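Local atomic coordinates of polysaccharide deacetylase (PDB entry 4WCJ), a protein that probably removes N-acetyl groups from poly-beta-1,6-N-acetyl-D-glucosamine as a zinc-dependent deacetylase of carbohydrate esterase family 4. Residues A[155-160]-A[203-208]; A[97-102]-A[122-127]; A[159-164]-A[180-185]. One frame throughout, in Å; residues are numbered along the deposited sequence.

Interaction 1. Residues A[155-160]-A[203-208]. With ZN (zinc ion), chain B.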
loop_
_atom_site.group_PDB
_atom_site.type_symbol
_atom_site.label_atom_id
_atom_site.label_comp_id
_atom_site.label_asym_id
_atom_site.label_seq_id
_atom_site.Cartn_x
_atom_site.Cartn_y
_atom_site.Cartn_z
ATOM N N GLY A 155 5.622 4.766 0.823
ATOM C CA GLY A 155 6.266 3.654 1.501
ATOM C C GLY A 155 7.124 2.894 0.506
ATOM O O GLY A 155 7.133 3.216 -0.680
ATOM N N LEU A 156 7.858 1.896 0.992
ATOM C CA LEU A 156 8.765 1.135 0.129
ATOM C C LEU A 156 8.170 -0.228 -0.263
ATOM O O LEU A 156 7.572 -0.919 0.561
ATOM C CB LEU A 156 10.120 0.954 0.828
ATOM C CG LEU A 156 11.248 0.272 0.038
ATOM C CD1 LEU A 156 11.695 1.105 -1.157
ATOM C CD2 LEU A 156 12.434 -0.034 0.952
ATOM N N HIS A 157 8.357 -0.590 -1.531
ATOM C CA HIS A 157 7.848 -1.823 -2.131
ATOM C C HIS A 157 9.064 -2.538 -2.734
ATOM O O HIS A 157 9.046 -2.951 -3.884
ATOM C CB HIS A 157 6.785 -1.485 -3.192
ATOM C CG HIS A 157 5.842 -2.602 -3.538
ATOM N ND1 HIS A 157 5.344 -3.490 -2.607
ATOM C CD2 HIS A 157 5.267 -2.942 -4.720
ATOM C CE1 HIS A 157 4.524 -4.337 -3.200
ATOM N NE2 HIS A 157 4.455 -4.024 -4.483
ATOM N N THR A 158 10.108 -2.680 -1.912
ATOM C CA THR A 158 11.501 -2.977 -2.319
ATOM C C THR A 158 12.090 -1.876 -3.202
ATOM O O THR A 158 11.366 -1.020 -3.721
ATOM C CB THR A 158 11.676 -4.349 -3.071
ATOM O OG1 THR A 158 11.258 -4.233 -4.440
ATOM C CG2 THR A 158 10.925 -5.465 -2.378
ATOM N N TYR A 159 13.417 -1.888 -3.342
ATOM C CA TYR A 159 14.086 -1.046 -4.338
ATOM C C TYR A 159 13.957 -1.646 -5.741
ATOM O O TYR A 159 13.472 -0.996 -6.678
ATOM C CB TYR A 159 15.572 -0.856 -3.997
ATOM C CG TYR A 159 16.308 0.016 -4.999
ATOM C CD1 TYR A 159 16.275 1.401 -4.896
ATOM C CD2 TYR A 159 17.023 -0.543 -6.050
ATOM C CE1 TYR A 159 16.935 2.200 -5.812
ATOM C CE2 TYR A 159 17.689 0.256 -6.971
ATOM C CZ TYR A 159 17.634 1.625 -6.843
ATOM O OH TYR A 159 18.288 2.426 -7.751
ATOM N N ASP A 160 14.416 -2.879 -5.897
ATOM C CA ASP A 160 14.291 -3.568 -7.183
ATOM C C ASP A 160 14.320 -5.081 -6.988
ATOM O O ASP A 160 15.179 -5.787 -7.533
ATOM C CB ASP A 160 15.396 -3.115 -8.141
ATOM C CG ASP A 160 15.198 -3.631 -9.563
ATOM O OD1 ASP A 160 14.040 -3.903 -9.958
ATOM O OD2 ASP A 160 16.210 -3.766 -10.281
ATOM N N TYR A 203 6.987 2.799 6.392
ATOM C CA TYR A 203 6.065 1.752 5.957
ATOM C C TYR A 203 6.574 0.909 4.797
ATOM O O TYR A 203 7.117 1.436 3.828
ATOM C CB TYR A 203 4.729 2.392 5.581
ATOM C CG TYR A 203 4.235 3.327 6.655
ATOM C CD1 TYR A 203 4.154 2.905 7.971
ATOM C CD2 TYR A 203 3.878 4.637 6.363
ATOM C CE1 TYR A 203 3.721 3.750 8.975
ATOM C CE2 TYR A 203 3.442 5.485 7.356
ATOM C CZ TYR A 203 3.364 5.039 8.660
ATOM O OH TYR A 203 2.932 5.900 9.656
ATOM N N PHE A 204 6.352 -0.403 4.885
ATOM C CA PHE A 204 6.802 -1.336 3.856
ATOM C C PHE A 204 5.682 -2.285 3.439
ATOM O O PHE A 204 4.904 -2.742 4.279
ATOM C CB PHE A 204 8.007 -2.147 4.365
ATOM C CG PHE A 204 8.630 -3.041 3.321
ATOM C CD1 PHE A 204 8.130 -4.319 3.078
ATOM C CD2 PHE A 204 9.742 -2.620 2.614
ATOM C CE1 PHE A 204 8.708 -5.130 2.131
ATOM C CE2 PHE A 204 10.326 -3.436 1.663
ATOM C CZ PHE A 204 9.810 -4.684 1.418
ATOM N N ALA A 205 5.610 -2.580 2.142
ATOM C CA ALA A 205 4.660 -3.566 1.612
ATOM C C ALA A 205 5.402 -4.643 0.840
ATOM O O ALA A 205 6.196 -4.344 -0.057
ATOM C CB ALA A 205 3.624 -2.901 0.721
ATOM N N TYR A 206 5.145 -5.898 1.195
ATOM C CA TYR A 206 5.752 -7.030 0.498
ATOM C C TYR A 206 5.177 -7.199 -0.896
ATOM O O TYR A 206 3.959 -7.306 -1.050
ATOM C CB TYR A 206 5.528 -8.331 1.268
ATOM C CG TYR A 206 6.379 -8.541 2.504
ATOM C CD1 TYR A 206 7.765 -8.630 2.415
ATOM C CD2 TYR A 206 5.794 -8.691 3.754
ATOM C CE1 TYR A 206 8.544 -8.835 3.539
ATOM C CE2 TYR A 206 6.570 -8.904 4.886
ATOM C CZ TYR A 206 7.943 -8.973 4.772
ATOM O OH TYR A 206 8.714 -9.196 5.896
ATOM N N PRO A 207 6.046 -7.244 -1.913
ATOM C CA PRO A 207 5.562 -7.673 -3.227
ATOM C C PRO A 207 5.023 -9.096 -3.122
ATOM O O PRO A 207 5.617 -9.926 -2.417
ATOM C CB PRO A 207 6.807 -7.601 -4.111
ATOM C CG PRO A 207 7.726 -6.647 -3.397
ATOM C CD PRO A 207 7.474 -6.893 -1.933
ATOM N N TYR A 208 3.885 -9.332 -3.774
ATOM C CA TYR A 208 3.175 -10.617 -3.798
ATOM C C TYR A 208 2.547 -10.933 -2.438
ATOM O O TYR A 208 1.890 -11.954 -2.277
ATOM C CB TYR A 208 4.101 -11.748 -4.279
ATOM C CG TYR A 208 4.826 -11.377 -5.552
ATOM C CD1 TYR A 208 4.146 -11.268 -6.766
ATOM C CD2 TYR A 208 6.184 -11.093 -5.535
ATOM C CE1 TYR A 208 4.810 -10.894 -7.929
ATOM C CE2 TYR A 208 6.852 -10.729 -6.693
ATOM C CZ TYR A 208 6.165 -10.628 -7.875
ATOM O OH TYR A 208 6.862 -10.262 -8.997
HETATM ZN ZN ZN B . 3.546 -4.869 -6.226
HETATM O O HOH W 1 2.234 -5.574 -7.902
HETATM O O HOH W 2 1.531 -5.339 -5.209
#
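H157 and A205 meet just beyond a backbone bridge between L156 and F204. L156 N donates to Y203 O at 3.0 Å, and A205 N gives a nearly straight bond (168°) to L156 O. From CB, which points away from 203-208, the H157 side chain doubles back: CG is anti to the backbone N (chi1 -159°), and this carries the ring across to the strand. CG lies 3.9 Å from A205 O. The next atom, ND1, donates to that same A205 O at 2.8 Å; the oxygen sits close to the ring plane, while the N-H arrives 55° above the carbonyl plane and not on a lone pair. CE1 comes within 3.5 Å of P207 CA. At the tip NE2 binds the zinc ion at 2.1 Å; the ND1 bond, elsewhere on the ring, probably helps hold the rotation that presents NE2 to the metal. This single bridge ties strand 152-156 to strand 203-205, consistent with closure of the strand ring of the beta/alpha barrel, whose zinc site is completed by D99 and H162. Over one face of the imidazole lies P207 CG, 4.1 Å from the centroid of the H157 ring in a CH-pi contact. The same P207 CG touches T158 CG2 at 3.6 Å, the two side chains crossing at a slant, while T158 OG1 turns back to donate to H157 O. Within the bridged pair, L156 CB packs 4.0 Å from F204 CD2, and L156 O sits over one face of the F204 ring near its rim.

Interaction 2. Residues A[97-102]-A[122-127]. With ZN (zinc ion), chain B.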
loop_
_atom_site.group_PDB
_atom_site.type_symbol
_atom_site.label_atom_id
_atom_site.label_comp_id
_atom_site.label_asym_id
_atom_site.label_seq_id
_atom_site.Cartn_x
_atom_site.Cartn_y
_atom_site.Cartn_z
ATOM N N PHE A 97 -1.822 2.084 -2.556
ATOM C CA PHE A 97 -1.470 1.670 -3.909
ATOM C C PHE A 97 -0.092 1.028 -3.927
ATOM O O PHE A 97 0.827 1.544 -3.287
ATOM C CB PHE A 97 -1.466 2.861 -4.869
ATOM C CG PHE A 97 -2.830 3.310 -5.286
ATOM C CD1 PHE A 97 -3.617 4.054 -4.433
ATOM C CD2 PHE A 97 -3.321 2.980 -6.538
ATOM C CE1 PHE A 97 -4.871 4.473 -4.821
ATOM C CE2 PHE A 97 -4.578 3.394 -6.930
ATOM C CZ PHE A 97 -5.355 4.133 -6.070
ATOM N N ASP A 98 0.051 -0.070 -4.669
ATOM C CA ASP A 98 1.350 -0.737 -4.866
ATOM C C ASP A 98 1.924 -0.547 -6.262
ATOM O O ASP A 98 1.199 -0.693 -7.232
ATOM C CB ASP A 98 1.236 -2.246 -4.622
ATOM C CG ASP A 98 1.167 -2.602 -3.154
ATOM O OD1 ASP A 98 1.109 -1.682 -2.305
ATOM O OD2 ASP A 98 1.156 -3.815 -2.856
ATOM N N ASP A 99 3.223 -0.234 -6.305
ATOM C CA ASP A 99 4.171 -0.351 -7.438
ATOM C C ASP A 99 4.743 1.000 -7.888
ATOM O O ASP A 99 5.961 1.201 -7.854
ATOM C CB ASP A 99 3.569 -1.070 -8.653
ATOM C CG ASP A 99 3.321 -2.541 -8.382
ATOM O OD1 ASP A 99 3.719 -2.998 -7.302
ATOM O OD2 ASP A 99 2.718 -3.224 -9.235
ATOM N N GLY A 100 3.875 1.914 -8.314
ATOM C CA GLY A 100 4.337 3.214 -8.763
ATOM C C GLY A 100 3.741 3.617 -10.101
ATOM O O GLY A 100 4.243 4.535 -10.758
ATOM N N ASP A 101 2.672 2.936 -10.509
ATOM C CA ASP A 101 2.105 3.164 -11.836
ATOM C C ASP A 101 1.737 4.631 -12.077
ATOM O O ASP A 101 1.231 5.305 -11.186
ATOM C CB ASP A 101 0.874 2.292 -12.057
ATOM C CG ASP A 101 0.479 2.219 -13.517
ATOM O OD1 ASP A 101 1.136 1.468 -14.273
ATOM O OD2 ASP A 101 -0.481 2.904 -13.922
ATOM N N LEU A 102 1.995 5.110 -13.293
ATOM C CA LEU A 102 1.670 6.479 -13.675
ATOM C C LEU A 102 0.195 6.802 -13.458
ATOM O O LEU A 102 -0.159 7.945 -13.180
ATOM C CB LEU A 102 2.044 6.721 -15.139
ATOM C CG LEU A 102 1.741 8.112 -15.698
ATOM C CD1 LEU A 102 2.412 9.194 -14.848
ATOM C CD2 LEU A 102 2.164 8.213 -17.155
ATOM N N PHE A 122 3.024 2.713 -2.029
ATOM C CA PHE A 122 4.203 1.867 -1.900
ATOM C C PHE A 122 4.923 1.760 -3.240
ATOM O O PHE A 122 4.442 1.083 -4.136
ATOM C CB PHE A 122 3.815 0.469 -1.413
ATOM C CG PHE A 122 3.202 0.440 -0.034
ATOM C CD1 PHE A 122 4.007 0.448 1.099
ATOM C CD2 PHE A 122 1.824 0.377 0.132
ATOM C CE1 PHE A 122 3.440 0.393 2.366
ATOM C CE2 PHE A 122 1.255 0.329 1.399
ATOM C CZ PHE A 122 2.066 0.335 2.513
ATOM N N VAL A 123 6.071 2.409 -3.378
ATOM C CA VAL A 123 6.749 2.405 -4.664
ATOM C C VAL A 123 7.966 1.482 -4.729
ATOM O O VAL A 123 8.678 1.280 -3.742
ATOM C CB VAL A 123 7.171 3.834 -5.067
ATOM C CG1 VAL A 123 5.952 4.762 -5.044
ATOM C CG2 VAL A 123 8.262 4.405 -4.144
ATOM N N ILE A 124 8.161 0.899 -5.903
ATOM C CA ILE A 124 9.378 0.179 -6.241
ATOM C C ILE A 124 10.411 1.241 -6.572
ATOM O O ILE A 124 10.470 1.740 -7.698
ATOM C CB ILE A 124 9.190 -0.763 -7.424
ATOM C CG1 ILE A 124 7.969 -1.657 -7.200
ATOM C CG2 ILE A 124 10.439 -1.604 -7.613
ATOM C CD1 ILE A 124 7.519 -2.367 -8.430
ATOM N N ALA A 125 11.210 1.619 -5.577
ATOM C CA ALA A 125 11.976 2.860 -5.672
ATOM C C ALA A 125 12.935 2.867 -6.850
ATOM O O ALA A 125 13.181 3.920 -7.433
ATOM C CB ALA A 125 12.736 3.126 -4.353
ATOM N N GLY A 126 13.465 1.698 -7.211
ATOM C CA GLY A 126 14.394 1.593 -8.320
ATOM C C GLY A 126 13.754 1.590 -9.702
ATOM O O GLY A 126 14.460 1.642 -10.708
ATOM N N GLN A 127 12.426 1.525 -9.754
ATOM C CA GLN A 127 11.710 1.524 -11.037
ATOM C C GLN A 127 10.958 2.829 -11.274
ATOM O O GLN A 127 10.349 3.021 -12.328
ATOM C CB GLN A 127 10.732 0.341 -11.121
ATOM C CG GLN A 127 11.396 -1.021 -11.170
ATOM C CD GLN A 127 12.300 -1.183 -12.377
ATOM O OE1 GLN A 127 12.077 -0.562 -13.426
ATOM N NE2 GLN A 127 13.319 -2.031 -12.245
HETATM ZN ZN ZN B . 3.546 -4.869 -6.226
HETATM O O HOH W 2 1.531 -5.339 -5.209
HETATM O O HOH W 1 2.234 -5.574 -7.902
#
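F122 pairs with D98 across two parallel strands, its backbone bonded to the residues before and after that aspartate. F122 N donates to F97 O at 2.8 Å, and F122 O accepts D99 N, also at 2.8 Å. The F122 side chain lies alongside that of D98, pointing the same way, with the carboxylate nearly perpendicular to the ring (88°) and D98 OD1 3.3 Å from F122 CD2. The other oxygen, D98 OD2, is held by a salt bridge to R245 and by a zinc-bound water that donates to it. Putting an alanine here would remove the ring beside D98 OD1 and would probably open a gap against A205 and Y203. The pairing joins the two strands of a beta-alpha-beta unit, strand 91-99, helix 102-114 and strand 119-123, at the ends that face the metal. V123 follows with its CA 3.5 Å from D99 O in a CA-H...O contact, and its CG1 approaches the CA of G100. Next, I124 N donates to D99 O in an almost straight bond (175°), although it comes in tilted from the carbonyl plane. I124 CG1 stands beside the backbone N (chi1 -51°), which lays it 3.6 Å from D99 O and sends CD1 along the D99 side chain toward OD1. D99 OD1 binds the zinc ion at 2.2 Å, and a second metal-bound water donates to D99 OD2 at 2.7 Å. Past I124 the chain turns, Q127 N bonding back to I124 O.

Interaction 3. Residues A[159-164]-A[180-185]; sequences YDLHYW and RLFAED. With ZN (zinc ion), chain B.
The carboxylate of D185, on helix 179-197, takes two successive backbone N-H groups of the loop that follows strand 152-156. Y159 N donates to D185 OD1 at 2.8 Å, meeting it on the syn side but 29° out of the carboxylate plane. D185 OD2 accepts D160 N at 2.9 Å through its syn lone pair. D185 CG is anti to its own backbone N (chi1 180°), which extends the carboxylate from the helix toward the loop. The L161 side chain runs antiparallel alongside it, CD1 packing 3.6 Å from D185 CB, and one turn back toward the start of the helix, L161 CD2 touches L181 CD2 at 3.8 Å. Several other polar groups of the loop have mates: L161 N bonds to T158 OG1, Y159 O probably accepts G126 N, and D160 OD1 receives both Y163 OH, at 2.8 Å, and Q127 NE2. Next to L161 comes H162, the centre of an inverse gamma turn, whose NE2 binds the zinc ion at 2.2 Å. Sharing its charge between two main-chain N-H groups probably lets the buried D185 stay ionised, and is likely to steady the start of the loop that carries this metal ligand.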
loop_
_atom_site.group_PDB
_atom_site.type_symbol
_atom_site.label_atom_id
_atom_site.label_comp_id
_atom_site.label_asym_id
_atom_site.label_seq_id
_atom_site.Cartn_x
_atom_site.Cartn_y
_atom_site.Cartn_z
ATOM N N TYR A 159 13.417 -1.888 -3.342
ATOM C CA TYR A 159 14.086 -1.046 -4.338
ATOM C C TYR A 159 13.957 -1.646 -5.741
ATOM O O TYR A 159 13.472 -0.996 -6.678
ATOM C CB TYR A 159 15.572 -0.856 -3.997
ATOM C CG TYR A 159 16.308 0.016 -4.999
ATOM C CD1 TYR A 159 16.275 1.401 -4.896
ATOM C CD2 TYR A 159 17.023 -0.543 -6.050
ATOM C CE1 TYR A 159 16.935 2.200 -5.812
ATOM C CE2 TYR A 159 17.689 0.256 -6.971
ATOM C CZ TYR A 159 17.634 1.625 -6.843
ATOM O OH TYR A 159 18.288 2.426 -7.751
ATOM N N ASP A 160 14.416 -2.879 -5.897
ATOM C CA ASP A 160 14.291 -3.568 -7.183
ATOM C C ASP A 160 14.320 -5.081 -6.988
ATOM O O ASP A 160 15.179 -5.787 -7.533
ATOM C CB ASP A 160 15.396 -3.115 -8.141
ATOM C CG ASP A 160 15.198 -3.631 -9.563
ATOM O OD1 ASP A 160 14.040 -3.903 -9.958
ATOM O OD2 ASP A 160 16.210 -3.766 -10.281
ATOM N N LEU A 161 13.366 -5.580 -6.210
ATOM C CA LEU A 161 13.262 -7.012 -5.954
ATOM C C LEU A 161 11.834 -7.505 -6.172
ATOM O O LEU A 161 11.423 -8.510 -5.602
ATOM C CB LEU A 161 13.732 -7.347 -4.527
ATOM C CG LEU A 161 15.229 -7.583 -4.334
ATOM C CD1 LEU A 161 15.530 -8.036 -2.912
ATOM C CD2 LEU A 161 15.752 -8.616 -5.329
ATOM N N HIS A 162 11.085 -6.795 -7.011
ATOM C CA HIS A 162 9.707 -7.164 -7.315
ATOM C C HIS A 162 9.665 -8.181 -8.445
ATOM O O HIS A 162 9.110 -7.931 -9.529
ATOM C CB HIS A 162 8.899 -5.924 -7.683
ATOM C CG HIS A 162 7.423 -6.082 -7.496
ATOM N ND1 HIS A 162 6.681 -7.027 -8.166
ATOM C CD2 HIS A 162 6.546 -5.384 -6.731
ATOM C CE1 HIS A 162 5.410 -6.914 -7.818
ATOM N NE2 HIS A 162 5.306 -5.939 -6.938
ATOM N N TYR A 163 10.261 -9.334 -8.188
ATOM C CA TYR A 163 10.348 -10.388 -9.179
ATOM C C TYR A 163 9.891 -11.712 -8.591
ATOM O O TYR A 163 10.093 -11.985 -7.397
ATOM C CB TYR A 163 11.779 -10.504 -9.708
ATOM C CG TYR A 163 12.305 -9.226 -10.323
ATOM C CD1 TYR A 163 12.015 -8.899 -11.639
ATOM C CD2 TYR A 163 13.091 -8.349 -9.587
ATOM C CE1 TYR A 163 12.494 -7.734 -12.209
ATOM C CE2 TYR A 163 13.571 -7.172 -10.147
ATOM C CZ TYR A 163 13.268 -6.872 -11.461
ATOM O OH TYR A 163 13.743 -5.712 -12.030
ATOM N N TRP A 164 9.281 -12.529 -9.443
ATOM C CA TRP A 164 8.734 -13.820 -9.053
ATOM C C TRP A 164 9.517 -14.970 -9.681
ATOM O O TRP A 164 9.784 -14.964 -10.882
ATOM C CB TRP A 164 7.257 -13.903 -9.457
ATOM C CG TRP A 164 6.607 -15.197 -9.093
ATOM C CD1 TRP A 164 6.509 -16.316 -9.870
ATOM C CD2 TRP A 164 5.959 -15.506 -7.858
ATOM N NE1 TRP A 164 5.843 -17.307 -9.188
ATOM C CE2 TRP A 164 5.492 -16.832 -7.950
ATOM C CE3 TRP A 164 5.731 -14.789 -6.678
ATOM C CZ2 TRP A 164 4.808 -17.457 -6.908
ATOM C CZ3 TRP A 164 5.050 -15.411 -5.646
ATOM C CH2 TRP A 164 4.598 -16.733 -5.768
ATOM N N ARG A 180 20.515 -11.668 2.840
ATOM C CA ARG A 180 21.475 -10.581 2.683
ATOM C C ARG A 180 21.027 -9.622 1.581
ATOM O O ARG A 180 20.986 -8.405 1.784
ATOM C CB ARG A 180 22.861 -11.145 2.371
ATOM C CG ARG A 180 23.928 -10.113 2.032
ATOM C CD ARG A 180 25.241 -10.825 1.729
ATOM N NE ARG A 180 26.293 -9.930 1.252
ATOM C CZ ARG A 180 27.530 -10.328 0.969
ATOM N NH1 ARG A 180 28.432 -9.455 0.540
ATOM N NH2 ARG A 180 27.868 -11.605 1.118
ATOM N N LEU A 181 20.688 -10.185 0.423
ATOM C CA LEU A 181 20.216 -9.407 -0.717
ATOM C C LEU A 181 18.988 -8.586 -0.349
ATOM O O LEU A 181 18.841 -7.439 -0.786
ATOM C CB LEU A 181 19.901 -10.330 -1.901
ATOM C CG LEU A 181 19.152 -9.708 -3.088
ATOM C CD1 LEU A 181 19.993 -8.634 -3.770
ATOM C CD2 LEU A 181 18.697 -10.765 -4.096
ATOM N N PHE A 182 18.108 -9.170 0.459
ATOM C CA PHE A 182 16.895 -8.463 0.861
ATOM C C PHE A 182 17.216 -7.289 1.773
ATOM O O PHE A 182 16.593 -6.226 1.686
ATOM C CB PHE A 182 15.916 -9.401 1.567
ATOM C CG PHE A 182 14.662 -8.716 2.027
ATOM C CD1 PHE A 182 13.649 -8.425 1.123
ATOM C CD2 PHE A 182 14.498 -8.348 3.353
ATOM C CE1 PHE A 182 12.494 -7.786 1.534
ATOM C CE2 PHE A 182 13.351 -7.717 3.773
ATOM C CZ PHE A 182 12.342 -7.424 2.858
ATOM N N ALA A 183 18.187 -7.494 2.656
ATOM C CA ALA A 183 18.591 -6.453 3.588
ATOM C C ALA A 183 19.218 -5.285 2.834
ATOM O O ALA A 183 18.929 -4.125 3.130
ATOM C CB ALA A 183 19.554 -7.004 4.620
ATOM N N GLU A 184 20.067 -5.600 1.858
ATOM C CA GLU A 184 20.790 -4.574 1.115
ATOM C C GLU A 184 19.833 -3.770 0.241
ATOM O O GLU A 184 19.930 -2.543 0.157
ATOM C CB GLU A 184 21.899 -5.206 0.272
ATOM C CG GLU A 184 23.174 -5.471 1.074
ATOM C CD GLU A 184 24.000 -6.626 0.532
ATOM O OE1 GLU A 184 23.512 -7.351 -0.366
ATOM O OE2 GLU A 184 25.142 -6.807 1.017
ATOM N N ASP A 185 18.903 -4.475 -0.391
ATOM C CA ASP A 185 17.893 -3.839 -1.233
ATOM C C ASP A 185 17.006 -2.905 -0.422
ATOM O O ASP A 185 16.694 -1.794 -0.852
ATOM C CB ASP A 185 17.047 -4.910 -1.916
ATOM C CG ASP A 185 15.972 -4.331 -2.805
ATOM O OD1 ASP A 185 14.866 -4.068 -2.291
ATOM O OD2 ASP A 185 16.232 -4.161 -4.015
HETATM ZN ZN ZN B . 3.546 -4.869 -6.226
HETATM O O HOH W 1 2.234 -5.574 -7.902
HETATM O O HOH W 2 1.531 -5.339 -5.209
#

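Overall arrangement
From the N terminus, interaction 2 comes first: it closes the beta-alpha-beta unit from strand 91-99 through helix 102-114 to strand 119-123, and is finished before the others begin. Strand 119-123 then pairs with strand 152-156, H157 N probably bonding to V123 O. Interaction 1 starts at the end of that strand and interaction 3 in the loop that follows, so that they share Y159 and D160. Interaction 3 closes first, on helix 179-197, and nests within the longer loop that interaction 1 closes on strand 203-205. Each contact supplies one zinc ligand, D99, H157 and H162: the ends of two barrel strands that flank strand 119-123, and a loop held by a helix, converge on one metal.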